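Local coordinates for protein beta-d-glucoside glucohydrolase (Hypocrea jecorina, PDB 3ZZ1) that probably hydrolyses terminal, non-reducing beta-D-glucosyl residues to release beta-D-glucose, as a family 3 glycoside hydrolase of cellulose degradation, at residues Arg179-Glu183 against Leu184-Pro188; Trp679-Ala682 against Ser683-Trp686; Cys213-Gln216 against Tyr217-Gln220; Glu166-Arg169 against Glu170-Ser173; Asn670-Arg673 against Arg674-Ser677. All blocks are in the same frame, centred on the assembly; numbering follows the deposited sequence.

Contact 1. Residues Arg179-Glu183 against Leu184-Pro188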
loop_
_atom_site.group_PDB
_atom_site.type_symbol
_atom_site.label_atom_id
_atom_site.label_comp_id
_atom_site.label_asym_id
_atom_site.label_seq_id
_atom_site.Cartn_x
_atom_site.Cartn_y
_atom_site.Cartn_z
ATOM N N ARG A 179 -12.319 18.734 -5.554
ATOM C CA ARG A 179 -11.370 18.237 -6.549
ATOM C C ARG A 179 -10.277 17.383 -5.908
ATOM O O ARG A 179 -9.928 16.330 -6.443
ATOM C CB ARG A 179 -10.762 19.367 -7.390
ATOM C CG ARG A 179 -9.923 18.848 -8.558
ATOM C CD ARG A 179 -9.343 19.964 -9.408
ATOM N NE ARG A 179 -8.300 19.446 -10.292
ATOM C CZ ARG A 179 -7.311 20.170 -10.810
ATOM N NH1 ARG A 179 -7.213 21.468 -10.543
ATOM N NH2 ARG A 179 -6.409 19.587 -11.590
ATOM N N THR A 180 -9.759 17.830 -4.765
ATOM C CA THR A 180 -8.744 17.087 -4.021
ATOM C C THR A 180 -9.273 15.726 -3.572
ATOM O O THR A 180 -8.588 14.709 -3.714
ATOM C CB THR A 180 -8.234 17.882 -2.795
ATOM O OG1 THR A 180 -7.671 19.122 -3.233
ATOM C CG2 THR A 180 -7.163 17.101 -2.037
ATOM N N LEU A 181 -10.492 15.717 -3.033
ATOM C CA LEU A 181 -11.128 14.482 -2.597
ATOM C C LEU A 181 -11.174 13.455 -3.727
ATOM O O LEU A 181 -10.821 12.295 -3.522
ATOM C CB LEU A 181 -12.536 14.747 -2.039
ATOM C CG LEU A 181 -13.406 13.525 -1.689
ATOM C CD1 LEU A 181 -12.783 12.698 -0.574
ATOM C CD2 LEU A 181 -14.816 13.938 -1.311
ATOM N N HIS A 182 -11.580 13.903 -4.915
ATOM C CA HIS A 182 -11.799 13.024 -6.065
ATOM C C HIS A 182 -10.519 12.651 -6.809
ATOM O O HIS A 182 -10.301 11.483 -7.132
ATOM C CB HIS A 182 -12.754 13.683 -7.056
ATOM C CG HIS A 182 -14.189 13.635 -6.640
ATOM N ND1 HIS A 182 -15.024 12.590 -6.971
ATOM C CD2 HIS A 182 -14.942 14.509 -5.932
ATOM C CE1 HIS A 182 -16.225 12.815 -6.474
ATOM N NE2 HIS A 182 -16.206 13.976 -5.846
ATOM N N GLU A 183 -9.694 13.654 -7.090
ATOM C CA GLU A 183 -8.582 13.522 -8.027
ATOM C C GLU A 183 -7.321 12.918 -7.402
ATOM O O GLU A 183 -6.482 12.348 -8.106
ATOM C CB GLU A 183 -8.272 14.883 -8.652
ATOM C CG GLU A 183 -7.329 14.843 -9.837
ATOM C CD GLU A 183 -7.245 16.178 -10.543
ATOM O OE1 GLU A 183 -8.309 16.802 -10.779
ATOM O OE2 GLU A 183 -6.116 16.603 -10.864
ATOM N N LEU A 184 -7.193 13.053 -6.088
ATOM C CA LEU A 184 -6.035 12.521 -5.376
ATOM C C LEU A 184 -6.405 11.293 -4.549
ATOM O O LEU A 184 -5.914 10.190 -4.800
ATOM C CB LEU A 184 -5.392 13.608 -4.497
ATOM C CG LEU A 184 -4.101 13.281 -3.727
ATOM C CD1 LEU A 184 -3.016 12.705 -4.620
ATOM C CD2 LEU A 184 -3.577 14.507 -3.005
ATOM N N TYR A 185 -7.288 11.483 -3.574
ATOM C CA TYR A 185 -7.575 10.433 -2.595
ATOM C C TYR A 185 -8.525 9.333 -3.065
ATOM O O TYR A 185 -8.292 8.161 -2.769
ATOM C CB TYR A 185 -8.000 11.049 -1.259
ATOM C CG TYR A 185 -6.892 11.913 -0.699
ATOM C CD1 TYR A 185 -5.780 11.336 -0.086
ATOM C CD2 TYR A 185 -6.927 13.301 -0.828
ATOM C CE1 TYR A 185 -4.749 12.118 0.409
ATOM C CE2 TYR A 185 -5.898 14.093 -0.336
ATOM C CZ TYR A 185 -4.810 13.490 0.280
ATOM O OH TYR A 185 -3.780 14.254 0.766
ATOM N N THR A 186 -9.573 9.697 -3.796
ATOM C CA THR A 186 -10.543 8.709 -4.288
ATOM C C THR A 186 -9.982 7.922 -5.471
ATOM O O THR A 186 -10.317 6.756 -5.651
ATOM C CB THR A 186 -11.903 9.356 -4.661
ATOM O OG1 THR A 186 -12.389 10.119 -3.553
ATOM C CG2 THR A 186 -12.938 8.291 -4.989
ATOM N N TRP A 187 -9.120 8.566 -6.258
ATOM C CA TRP A 187 -8.501 7.959 -7.446
ATOM C C TRP A 187 -8.152 6.460 -7.314
ATOM O O TRP A 187 -8.587 5.658 -8.149
ATOM C CB TRP A 187 -7.272 8.775 -7.887
ATOM C CG TRP A 187 -6.532 8.215 -9.087
ATOM C CD1 TRP A 187 -5.797 7.061 -9.136
ATOM C CD2 TRP A 187 -6.441 8.802 -10.393
ATOM N NE1 TRP A 187 -5.267 6.885 -10.391
ATOM C CE2 TRP A 187 -5.645 7.937 -11.184
ATOM C CE3 TRP A 187 -6.960 9.967 -10.976
ATOM C CZ2 TRP A 187 -5.353 8.202 -12.528
ATOM C CZ3 TRP A 187 -6.669 10.233 -12.315
ATOM C CH2 TRP A 187 -5.868 9.352 -13.072
ATOM N N PRO A 188 -7.356 6.077 -6.287
ATOM C CA PRO A 188 -6.969 4.662 -6.187
ATOM C C PRO A 188 -8.112 3.710 -5.818
ATOM O O PRO A 188 -8.025 2.511 -6.101
ATOM C CB PRO A 188 -5.900 4.667 -5.085
ATOM C CG PRO A 188 -6.167 5.895 -4.297
ATOM C CD PRO A 188 -6.632 6.898 -5.299
#

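Contact 2. Residues Trp679-Ala682 against Ser683-Trp686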
loop_
_atom_site.group_PDB
_atom_site.type_symbol
_atom_site.label_atom_id
_atom_site.label_comp_id
_atom_site.label_asym_id
_atom_site.label_seq_id
_atom_site.Cartn_x
_atom_site.Cartn_y
_atom_site.Cartn_z
ATOM N N TRP A 679 -10.628 16.329 -12.353
ATOM C CA TRP A 679 -12.005 16.319 -11.862
ATOM C C TRP A 679 -12.557 17.741 -11.836
ATOM O O TRP A 679 -12.022 18.599 -11.136
ATOM C CB TRP A 679 -12.063 15.701 -10.465
ATOM C CG TRP A 679 -13.433 15.726 -9.830
ATOM C CD1 TRP A 679 -13.884 16.608 -8.890
ATOM C CD2 TRP A 679 -14.514 14.823 -10.086
ATOM N NE1 TRP A 679 -15.178 16.312 -8.545
ATOM C CE2 TRP A 679 -15.590 15.220 -9.262
ATOM C CE3 TRP A 679 -14.678 13.714 -10.929
ATOM C CZ2 TRP A 679 -16.819 14.546 -9.254
ATOM C CZ3 TRP A 679 -15.903 13.044 -10.927
ATOM C CH2 TRP A 679 -16.956 13.463 -10.091
ATOM N N ASP A 680 -13.615 17.985 -12.605
ATOM C CA ASP A 680 -14.305 19.275 -12.582
ATOM C C ASP A 680 -15.419 19.219 -11.545
ATOM O O ASP A 680 -16.377 18.456 -11.706
ATOM C CB ASP A 680 -14.870 19.630 -13.961
ATOM C CG ASP A 680 -15.628 20.953 -13.958
ATOM O OD1 ASP A 680 -14.972 22.014 -13.932
ATOM O OD2 ASP A 680 -16.878 20.932 -13.977
ATOM N N THR A 681 -15.278 20.030 -10.494
ATOM C CA THR A 681 -16.225 20.026 -9.373
ATOM C C THR A 681 -17.639 20.453 -9.771
ATOM O O THR A 681 -18.606 19.783 -9.409
ATOM C CB THR A 681 -15.713 20.846 -8.136
ATOM O OG1 THR A 681 -16.779 21.025 -7.192
ATOM C CG2 THR A 681 -15.178 22.213 -8.537
ATOM N N ALA A 682 -17.761 21.547 -10.520
ATOM C CA ALA A 682 -19.072 22.079 -10.909
ATOM C C ALA A 682 -19.952 21.062 -11.634
ATOM O O ALA A 682 -21.128 20.924 -11.313
ATOM C CB ALA A 682 -18.917 23.360 -11.738
ATOM N N SER A 683 -19.380 20.338 -12.593
ATOM C CA SER A 683 -20.135 19.339 -13.358
ATOM C C SER A 683 -20.018 17.915 -12.799
ATOM O O SER A 683 -20.696 17.003 -13.278
ATOM C CB SER A 683 -19.725 19.368 -14.835
ATOM O OG SER A 683 -18.345 19.079 -14.994
ATOM N N GLN A 684 -19.171 17.733 -11.782
ATOM C CA GLN A 684 -18.908 16.411 -11.180
ATOM C C GLN A 684 -18.545 15.379 -12.256
ATOM O O GLN A 684 -19.140 14.301 -12.347
ATOM C CB GLN A 684 -20.083 15.934 -10.305
ATOM C CG GLN A 684 -20.398 16.841 -9.111
ATOM C CD GLN A 684 -19.581 16.508 -7.872
ATOM O OE1 GLN A 684 -19.879 15.551 -7.146
ATOM N NE2 GLN A 684 -18.562 17.319 -7.603
ATOM N N LYS A 685 -17.563 15.737 -13.076
ATOM C CA LYS A 685 -17.152 14.919 -14.206
ATOM C C LYS A 685 -15.650 14.986 -14.400
ATOM O O LYS A 685 -15.019 16.001 -14.096
ATOM C CB LYS A 685 -17.853 15.381 -15.488
ATOM C CG LYS A 685 -19.321 14.988 -15.569
ATOM C CD LYS A 685 -20.051 15.767 -16.646
ATOM C CE LYS A 685 -21.558 15.620 -16.501
ATOM N NZ LYS A 685 -21.967 14.190 -16.547
ATOM N N TRP A 686 -15.088 13.891 -14.903
ATOM C CA TRP A 686 -13.696 13.858 -15.325
ATOM C C TRP A 686 -13.598 14.448 -16.719
ATOM O O TRP A 686 -14.326 14.040 -17.630
ATOM C CB TRP A 686 -13.170 12.430 -15.317
ATOM C CG TRP A 686 -12.882 11.914 -13.944
ATOM C CD1 TRP A 686 -13.695 11.136 -13.172
ATOM C CD2 TRP A 686 -11.697 12.143 -13.177
ATOM N NE1 TRP A 686 -13.088 10.862 -11.973
ATOM C CE2 TRP A 686 -11.859 11.466 -11.949
ATOM C CE3 TRP A 686 -10.509 12.847 -13.411
ATOM C CZ2 TRP A 686 -10.878 11.475 -10.956
ATOM C CZ3 TRP A 686 -9.536 12.857 -12.425
ATOM C CH2 TRP A 686 -9.727 12.175 -11.212
#

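Contact 3. Residues Cys213-Gln216 against Tyr217-Gln220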
loop_
_atom_site.group_PDB
_atom_site.type_symbol
_atom_site.label_atom_id
_atom_site.label_comp_id
_atom_site.label_asym_id
_atom_site.label_seq_id
_atom_site.Cartn_x
_atom_site.Cartn_y
_atom_site.Cartn_z
ATOM N N CYS A 213 -18.390 6.519 7.892
ATOM C CA CYS A 213 -19.357 5.422 7.798
ATOM C C CYS A 213 -20.820 5.904 7.848
ATOM O O CYS A 213 -21.743 5.099 7.975
ATOM C CB CYS A 213 -19.058 4.353 8.861
ATOM S SG CYS A 213 -17.502 3.448 8.544
ATOM N N GLU A 214 -21.006 7.218 7.724
ATOM C CA GLU A 214 -22.324 7.869 7.784
ATOM C C GLU A 214 -22.462 8.958 6.732
ATOM O O GLU A 214 -23.427 9.717 6.740
ATOM C CB GLU A 214 -22.531 8.516 9.153
ATOM C CG GLU A 214 -22.518 7.534 10.270
ATOM C CD GLU A 214 -22.941 8.116 11.583
ATOM O OE1 GLU A 214 -22.714 9.323 11.839
ATOM O OE2 GLU A 214 -23.498 7.335 12.372
ATOM N N ASP A 215 -21.483 9.038 5.841
ATOM C CA ASP A 215 -21.383 10.135 4.893
ATOM C C ASP A 215 -22.064 9.764 3.582
ATOM O O ASP A 215 -21.501 9.026 2.772
ATOM C CB ASP A 215 -19.905 10.471 4.680
ATOM C CG ASP A 215 -19.685 11.765 3.916
ATOM O OD1 ASP A 215 -20.620 12.299 3.289
ATOM O OD2 ASP A 215 -18.535 12.247 3.937
ATOM N N GLN A 216 -23.272 10.291 3.381
ATOM C CA GLN A 216 -24.056 9.999 2.185
ATOM C C GLN A 216 -23.320 10.391 0.901
ATOM O O GLN A 216 -23.320 9.631 -0.074
ATOM C CB GLN A 216 -25.432 10.670 2.257
ATOM C CG GLN A 216 -26.422 10.178 1.209
ATOM C CD GLN A 216 -27.791 10.805 1.358
ATOM O OE1 GLN A 216 -28.276 11.489 0.454
ATOM N NE2 GLN A 216 -28.423 10.583 2.506
ATOM N N TYR A 217 -22.688 11.563 0.896
ATOM C CA TYR A 217 -21.955 12.010 -0.299
ATOM C C TYR A 217 -20.854 11.025 -0.734
ATOM O O TYR A 217 -20.868 10.541 -1.868
ATOM C CB TYR A 217 -21.406 13.439 -0.155
ATOM C CG TYR A 217 -20.646 13.894 -1.388
ATOM C CD1 TYR A 217 -21.318 14.171 -2.581
ATOM C CD2 TYR A 217 -19.257 14.020 -1.371
ATOM C CE1 TYR A 217 -20.629 14.565 -3.724
ATOM C CE2 TYR A 217 -18.560 14.425 -2.505
ATOM C CZ TYR A 217 -19.253 14.695 -3.681
ATOM O OH TYR A 217 -18.566 15.086 -4.815
ATOM N N THR A 218 -19.924 10.709 0.163
ATOM C CA THR A 218 -18.791 9.844 -0.200
ATOM C C THR A 218 -19.199 8.385 -0.428
ATOM O O THR A 218 -18.735 7.750 -1.380
ATOM C CB THR A 218 -17.627 9.923 0.824
ATOM O OG1 THR A 218 -18.110 9.613 2.132
ATOM C CG2 THR A 218 -17.006 11.313 0.834
ATOM N N LEU A 219 -20.073 7.865 0.432
ATOM C CA LEU A 219 -20.531 6.473 0.328
ATOM C C LEU A 219 -21.497 6.240 -0.833
ATOM O O LEU A 219 -21.298 5.332 -1.636
ATOM C CB LEU A 219 -21.177 5.994 1.636
ATOM C CG LEU A 219 -20.327 5.893 2.911
ATOM C CD1 LEU A 219 -21.203 5.433 4.070
ATOM C CD2 LEU A 219 -19.129 4.955 2.744
ATOM N N GLN A 220 -22.548 7.048 -0.912
ATOM C CA GLN A 220 -23.583 6.823 -1.914
ATOM C C GLN A 220 -23.254 7.496 -3.237
ATOM O O GLN A 220 -23.179 6.829 -4.266
ATOM C CB GLN A 220 -24.964 7.264 -1.405
ATOM C CG GLN A 220 -26.123 6.893 -2.330
ATOM C CD GLN A 220 -26.274 5.388 -2.507
ATOM O OE1 GLN A 220 -26.401 4.640 -1.537
ATOM N NE2 GLN A 220 -26.252 4.940 -3.754
HETATM O O HOH W 1 -22.993 13.542 3.156
#

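Contact 4. Residues Glu166-Arg169 against Glu170-Ser173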
loop_
_atom_site.group_PDB
_atom_site.type_symbol
_atom_site.label_atom_id
_atom_site.label_comp_id
_atom_site.label_asym_id
_atom_site.label_seq_id
_atom_site.Cartn_x
_atom_site.Cartn_y
_atom_site.Cartn_z
ATOM N N GLU A 166 -2.879 8.741 12.228
ATOM C CA GLU A 166 -3.413 7.890 13.288
ATOM C C GLU A 166 -3.933 8.686 14.477
ATOM O O GLU A 166 -4.912 8.286 15.105
ATOM C CB GLU A 166 -2.387 6.840 13.732
ATOM C CG GLU A 166 -2.221 5.695 12.735
ATOM C CD GLU A 166 -3.546 5.032 12.387
ATOM O OE1 GLU A 166 -4.078 4.284 13.239
ATOM O OE2 GLU A 166 -4.054 5.256 11.258
ATOM N N LEU A 167 -3.275 9.805 14.777
ATOM C CA LEU A 167 -3.646 10.646 15.915
ATOM C C LEU A 167 -5.061 11.184 15.762
ATOM O O LEU A 167 -5.381 11.832 14.762
ATOM C CB LEU A 167 -2.656 11.805 16.094
ATOM C CG LEU A 167 -3.005 12.868 17.149
ATOM C CD1 LEU A 167 -3.010 12.285 18.572
ATOM C CD2 LEU A 167 -2.063 14.067 17.057
ATOM N N ASN A 168 -5.892 10.903 16.765
ATOM C CA ASN A 168 -7.304 11.298 16.783
ATOM C C ASN A 168 -8.112 10.820 15.572
ATOM O O ASN A 168 -9.124 11.431 15.218
ATOM C CB ASN A 168 -7.450 12.818 16.965
ATOM C CG ASN A 168 -6.790 13.322 18.233
ATOM O OD1 ASN A 168 -6.035 14.296 18.210
ATOM N ND2 ASN A 168 -7.069 12.661 19.346
ATOM N N ARG A 169 -7.675 9.720 14.959
ATOM C CA ARG A 169 -8.360 9.139 13.802
ATOM C C ARG A 169 -9.873 8.927 13.986
ATOM O O ARG A 169 -10.619 8.970 13.015
ATOM C CB ARG A 169 -7.701 7.818 13.386
ATOM C CG ARG A 169 -7.776 6.708 14.428
ATOM C CD ARG A 169 -7.233 5.406 13.878
ATOM N NE ARG A 169 -7.278 4.320 14.853
ATOM C CZ ARG A 169 -7.195 3.031 14.535
ATOM N NH1 ARG A 169 -7.072 2.666 13.268
ATOM N NH2 ARG A 169 -7.249 2.105 15.480
ATOM N N GLU A 170 -10.314 8.693 15.221
ATOM C CA GLU A 170 -11.735 8.446 15.501
ATOM C C GLU A 170 -12.567 9.720 15.682
ATOM O O GLU A 170 -13.797 9.652 15.779
ATOM C CB GLU A 170 -11.904 7.522 16.716
ATOM C CG GLU A 170 -11.312 6.132 16.509
ATOM C CD GLU A 170 -11.676 5.152 17.605
ATOM O OE1 GLU A 170 -12.861 5.095 18.005
ATOM O OE2 GLU A 170 -10.777 4.421 18.057
ATOM N N THR A 171 -11.894 10.874 15.728
ATOM C CA THR A 171 -12.561 12.155 15.985
ATOM C C THR A 171 -12.258 13.244 14.951
ATOM O O THR A 171 -13.133 14.056 14.631
ATOM C CB THR A 171 -12.235 12.701 17.397
ATOM O OG1 THR A 171 -10.816 12.854 17.546
ATOM C CG2 THR A 171 -12.770 11.764 18.485
ATOM N N ILE A 172 -11.026 13.264 14.438
ATOM C CA ILE A 172 -10.600 14.282 13.472
ATOM C C ILE A 172 -11.464 14.300 12.205
ATOM O O ILE A 172 -11.938 13.257 11.743
ATOM C CB ILE A 172 -9.089 14.140 13.098
ATOM C CG1 ILE A 172 -8.555 15.441 12.491
ATOM C CG2 ILE A 172 -8.846 12.925 12.182
ATOM C CD1 ILE A 172 -7.024 15.540 12.446
ATOM N N SER A 173 -11.667 15.500 11.662
ATOM C CA SER A 173 -12.377 15.676 10.402
ATOM C C SER A 173 -11.401 16.098 9.303
ATOM O O SER A 173 -10.654 17.070 9.459
ATOM C CB SER A 173 -13.499 16.707 10.561
ATOM O OG SER A 173 -14.313 16.776 9.400
HETATM O O HOH W 2 -9.692 11.711 19.675
HETATM O O HOH W 3 -8.170 4.892 17.385
#

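Contact 5. Residues Asn670-Arg673 against Arg674-Ser677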
loop_
_atom_site.group_PDB
_atom_site.type_symbol
_atom_site.label_atom_id
_atom_site.label_comp_id
_atom_site.label_asym_id
_atom_site.label_seq_id
_atom_site.Cartn_x
_atom_site.Cartn_y
_atom_site.Cartn_z
ATOM N N ASN A 670 0.698 2.559 -21.507
ATOM C CA ASN A 670 -0.668 2.717 -21.990
ATOM C C ASN A 670 -1.412 3.772 -21.187
ATOM O O ASN A 670 -1.481 3.700 -19.952
ATOM C CB ASN A 670 -1.413 1.379 -21.964
ATOM C CG ASN A 670 -0.821 0.372 -22.935
ATOM O OD1 ASN A 670 -0.426 0.729 -24.043
ATOM N ND2 ASN A 670 -0.749 -0.891 -22.518
ATOM N N ILE A 671 -1.961 4.752 -21.900
ATOM C CA ILE A 671 -2.610 5.893 -21.270
ATOM C C ILE A 671 -4.130 5.804 -21.375
ATOM O O ILE A 671 -4.691 5.839 -22.473
ATOM C CB ILE A 671 -2.093 7.225 -21.856
ATOM C CG1 ILE A 671 -0.585 7.359 -21.594
ATOM C CG2 ILE A 671 -2.864 8.409 -21.275
ATOM C CD1 ILE A 671 0.039 8.596 -22.192
ATOM N N ARG A 672 -4.781 5.672 -20.220
ATOM C CA ARG A 672 -6.235 5.634 -20.134
ATOM C C ARG A 672 -6.766 7.055 -20.223
ATOM O O ARG A 672 -6.027 8.017 -19.968
ATOM C CB ARG A 672 -6.685 4.992 -18.817
ATOM C CG ARG A 672 -6.093 3.600 -18.551
ATOM C CD ARG A 672 -6.254 3.178 -17.093
ATOM N NE ARG A 672 -5.625 4.122 -16.170
ATOM C CZ ARG A 672 -5.441 3.916 -14.865
ATOM N NH1 ARG A 672 -5.830 2.788 -14.295
ATOM N NH2 ARG A 672 -4.860 4.853 -14.125
ATOM N N ARG A 673 -8.044 7.197 -20.568
ATOM C CA ARG A 673 -8.646 8.519 -20.643
ATOM C C ARG A 673 -8.475 9.315 -19.342
ATOM O O ARG A 673 -8.170 10.514 -19.381
ATOM C CB ARG A 673 -10.123 8.458 -21.030
ATOM C CG ARG A 673 -10.705 9.852 -21.200
ATOM C CD ARG A 673 -12.176 9.870 -21.543
ATOM N NE ARG A 673 -12.609 11.254 -21.745
ATOM C CZ ARG A 673 -12.414 11.941 -22.866
ATOM N NH1 ARG A 673 -11.805 11.376 -23.902
ATOM N NH2 ARG A 673 -12.829 13.192 -22.953
ATOM N N ARG A 674 -8.664 8.646 -18.205
ATOM C CA ARG A 674 -8.541 9.298 -16.893
ATOM C C ARG A 674 -7.121 9.812 -16.605
ATOM O O ARG A 674 -6.944 10.757 -15.831
ATOM C CB ARG A 674 -9.042 8.377 -15.769
ATOM C CG ARG A 674 -8.143 7.182 -15.459
ATOM C CD ARG A 674 -8.881 6.122 -14.650
ATOM N NE ARG A 674 -9.174 6.553 -13.284
ATOM C CZ ARG A 674 -8.494 6.178 -12.200
ATOM N NH1 ARG A 674 -7.451 5.351 -12.292
ATOM N NH2 ARG A 674 -8.863 6.633 -11.009
ATOM N N ASP A 675 -6.121 9.203 -17.242
ATOM C CA ASP A 675 -4.724 9.625 -17.084
ATOM C C ASP A 675 -4.442 10.990 -17.714
ATOM O O ASP A 675 -3.402 11.590 -17.452
ATOM C CB ASP A 675 -3.763 8.564 -17.640
ATOM C CG ASP A 675 -3.875 7.228 -16.913
ATOM O OD1 ASP A 675 -4.093 7.219 -15.677
ATOM O OD2 ASP A 675 -3.743 6.182 -17.583
ATOM N N LEU A 676 -5.373 11.470 -18.537
ATOM C CA LEU A 676 -5.296 12.811 -19.129
ATOM C C LEU A 676 -6.407 13.736 -18.612
ATOM O O LEU A 676 -6.622 14.827 -19.151
ATOM C CB LEU A 676 -5.356 12.728 -20.664
ATOM C CG LEU A 676 -4.297 11.892 -21.398
ATOM C CD1 LEU A 676 -4.604 11.822 -22.887
ATOM C CD2 LEU A 676 -2.898 12.452 -21.175
ATOM N N SER A 677 -7.102 13.294 -17.565
ATOM C CA SER A 677 -8.262 14.015 -17.031
ATOM C C SER A 677 -8.015 14.676 -15.675
ATOM O O SER A 677 -7.144 14.258 -14.913
ATOM C CB SER A 677 -9.468 13.072 -16.918
ATOM O OG SER A 677 -9.783 12.485 -18.168
HETATM O O HOH W 4 -2.362 3.916 -17.383
HETATM O O HOH W 5 -12.482 12.511 -19.368
#

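Contact 1. Residues Arg179-Glu183 against Leu184-Pro188
T186 holds L181 O with two donors on helix 178-194, in the N-terminal domain of the family 3 fold. Its OG1 donates to L181 O at 2.7 Å, from above the carbonyl plane. T186 N reaches L181 O at 2.9 Å. The five-residue spacing marks a wider, pi-type turn. The hydroxyl lies anti to its own carbonyl carbon (chi1 -53°), which carries it back to the preceding turn. One turn apart, R179 grips E183 side-on in a salt bridge. R179 NE points almost straight at E183 OE1 (2.7 Å), with the oxygen in the guanidinium plane. R179 NH2 meets E183 OE2 on its syn lone pair at 3.1 Å. E183 OE1 also accepts from W679 N of the fibronectin-like domain. With an alanine in place of E183, R179 would probably lose its buried countercharge and W679 N its acceptor. One residue back from the L181 pair, L184 N donates to T180 O at 3.2 Å, and Y185 N adds a weak bond to that oxygen. T180 OG1 is bonded to D177. L184 CG sits over the centre of one face of the Y185 ring. T180 CG2 lies alongside that ring and touches Y185 CE2 at 3.7 Å.

Contact 2. Residues Trp679-Ala682 against Ser683-Trp686
W679 and W686 form an edge-to-face aromatic pair across a beta hairpin. The edge of the W679 six-membered ring meets the face of the W686 five-membered ring, with planes at 70°. W679 CE3 comes to 3.4 Å from W686 NE1. W679 CB adds a CH-pi contact over the W686 six-membered ring. A leucine in place of W679 would probably leave the W686 face poorly filled and D178 without its indole donor. The backbone bonds pair D680 with K685: D680 N donates to K685 O at 2.9 Å, and K685 N donates to D680 O at 3.3 Å. Q684 and K685 both face D680, a G1 beta bulge. Side-chain bonds hold the turn. D680 OD2 takes S683 OG at 2.6 Å and S683 N at 2.9 Å, both on its anti side. Q684 NE2 reaches T681 O at 3.1 Å, on a lone pair in the carbonyl plane. The bend at Q684 chi2 (-87°) turns the amide back to that oxygen. The hairpin belongs to a small antiparallel sheet with strand 596-597. W679 stacks on H182 of helix 178-194. Q684 OE1 accepts a hydrogen bond from Y217 OH of helix 216-226.

Contact 3. Residues Cys213-Gln216 against Tyr217-Gln220
The first torsions of D215 and T218 bring their side chains together at the start of helix 216-226. D215 CG stands anti to the backbone N (chi1 -169°), which brings the carboxylate over the first turn. T218 OG1 lies between its backbone N and carbonyl carbon (chi1 56°), turned back toward D215. The two side chains cross at about a right angle, and T218 OG1 comes to 3.2 Å from D215 CG. D215 is the N-cap. Its OD1 accepts from Y217 N at 3.2 Å, a weak and strongly bent capping bond. Water 1 supports it: it donates to D215 OD1 at 2.7 Å and accepts from Y217 N at 3.0 Å. The acidic side chain thus lies by the positive end of the helix dipole, where its negative charge is probably favoured. Backbone bonds then begin the helix. L219 N donates to D215 O at 3.0 Å, and Q220 N donates to Q216 O at 2.8 Å. L219 CD1 packs back on the loop, 3.8 Å from C213 C. C213 is bonded to C202 through a disulfide, which ties this loop to strand 199-202. D215 and T218 touch V207 of strand 206-207, while L219 packs on V233 of strand 232-235.

Contact 4. Residues Glu166-Arg169 against Glu170-Ser173
E170 lies beside R169, both side chains pointing the same way, just after the type II beta turn E166-R169. The charged ends are not in direct contact, and their planes are 73° apart. Water 3 joins them: it accepts from R169 NE at 2.7 Å, in the guanidinium plane, and donates to E170 OE2 at 2.7 Å. T171 comes next. Its N donates to N168 O at 2.9 Å, from above the carbonyl plane. The T171 hydroxyl stands between the backbone N and the carbonyl carbon (chi1 58°), which sets OG1 3.4 Å from N168 CB. Water 2 links that hydroxyl to N168 ND2, which donates to the water at 2.8 Å. I172 N then makes a nearly straight bond to N168 O at 2.8 Å. I172 CG2 packs on N168 O at 3.4 Å. From I172 the chain enters strand 173-174, and I172 bonds through its backbone to K206. R169 NH1 has a salt bridge with E441. E166 OE1 forms a further one with R169 NH1, by charge only, since it lies well out of the guanidinium plane. N168 O thus gathers two backbone N-H groups, which helps fix the bend, while waters bridge the side chains and acids hold R169.

Contact 5. Residues Asn670-Arg673 against Arg674-Ser677
R672 and D675 join the end of strand 664-672 to the short 3-10 turn that follows it, in the fibronectin type III-like domain. R672 grips the carboxylate side-on with two nitrogens. Its NH2 donates to D675 OD1 at 2.9 Å, on the syn lone pair and in the guanidinium plane. R672 NE reaches D675 OD2 at 3.1 Å, tilted from that plane. R672 N also donates to D675 OD2 at 2.9 Å, from the same face of the carboxylate as NE. The bend at R672 chi3 (-58°) turns the guanidinium back to meet the acid. D675 N returns a bond to R672 O, closing the turn. R674 runs beside R672, and its NH1 lies over one face of the R672 guanidinium, 3.2 Å from R672 NH2. The planes are 75° apart. Both arginines have a salt bridge to D191, which with D675 probably offsets their closeness. R674 also makes a cation-pi contact with W187. Apart from the polar group, I671 CG2 packs on L676 CG at 3.8 Å. At the far end of the turn, R673 O accepts L676 N and S677 OG from opposite faces of its plane. The hydroxyl bond is the shorter, S677 OG to R673 O at 2.8 Å. Water 5 then accepts from R673 NE at 2.7 Å and donates to S677 OG at 3.0 Å.

How the contacts relate
Contact 1 is the hub of the set. Its helix meets contact 2 through E183 OE1 and W679 N, 2.8 Å apart, and meets contact 3 through H182 NE2 and Y217 OH, also 2.8 Å apart. Contact 5 reaches it where R674 NH2 lies 3.0 Å from W187 O. Y217 OH lies 2.7 Å from Q684 OE1, so contacts 1, 2 and 3 meet at one hydroxyl. Contacts 2 and 5 follow one another in the fibronectin-like domain, and W686 CE3 packs on S677 CB. The links of contacts 2 and 5 to contact 1, and of Q684 to Y217, join that domain to the N-terminal one. Contact 4 stands apart, its nearest atoms about 8 Å from contact 3 and about 11 Å from contact 1.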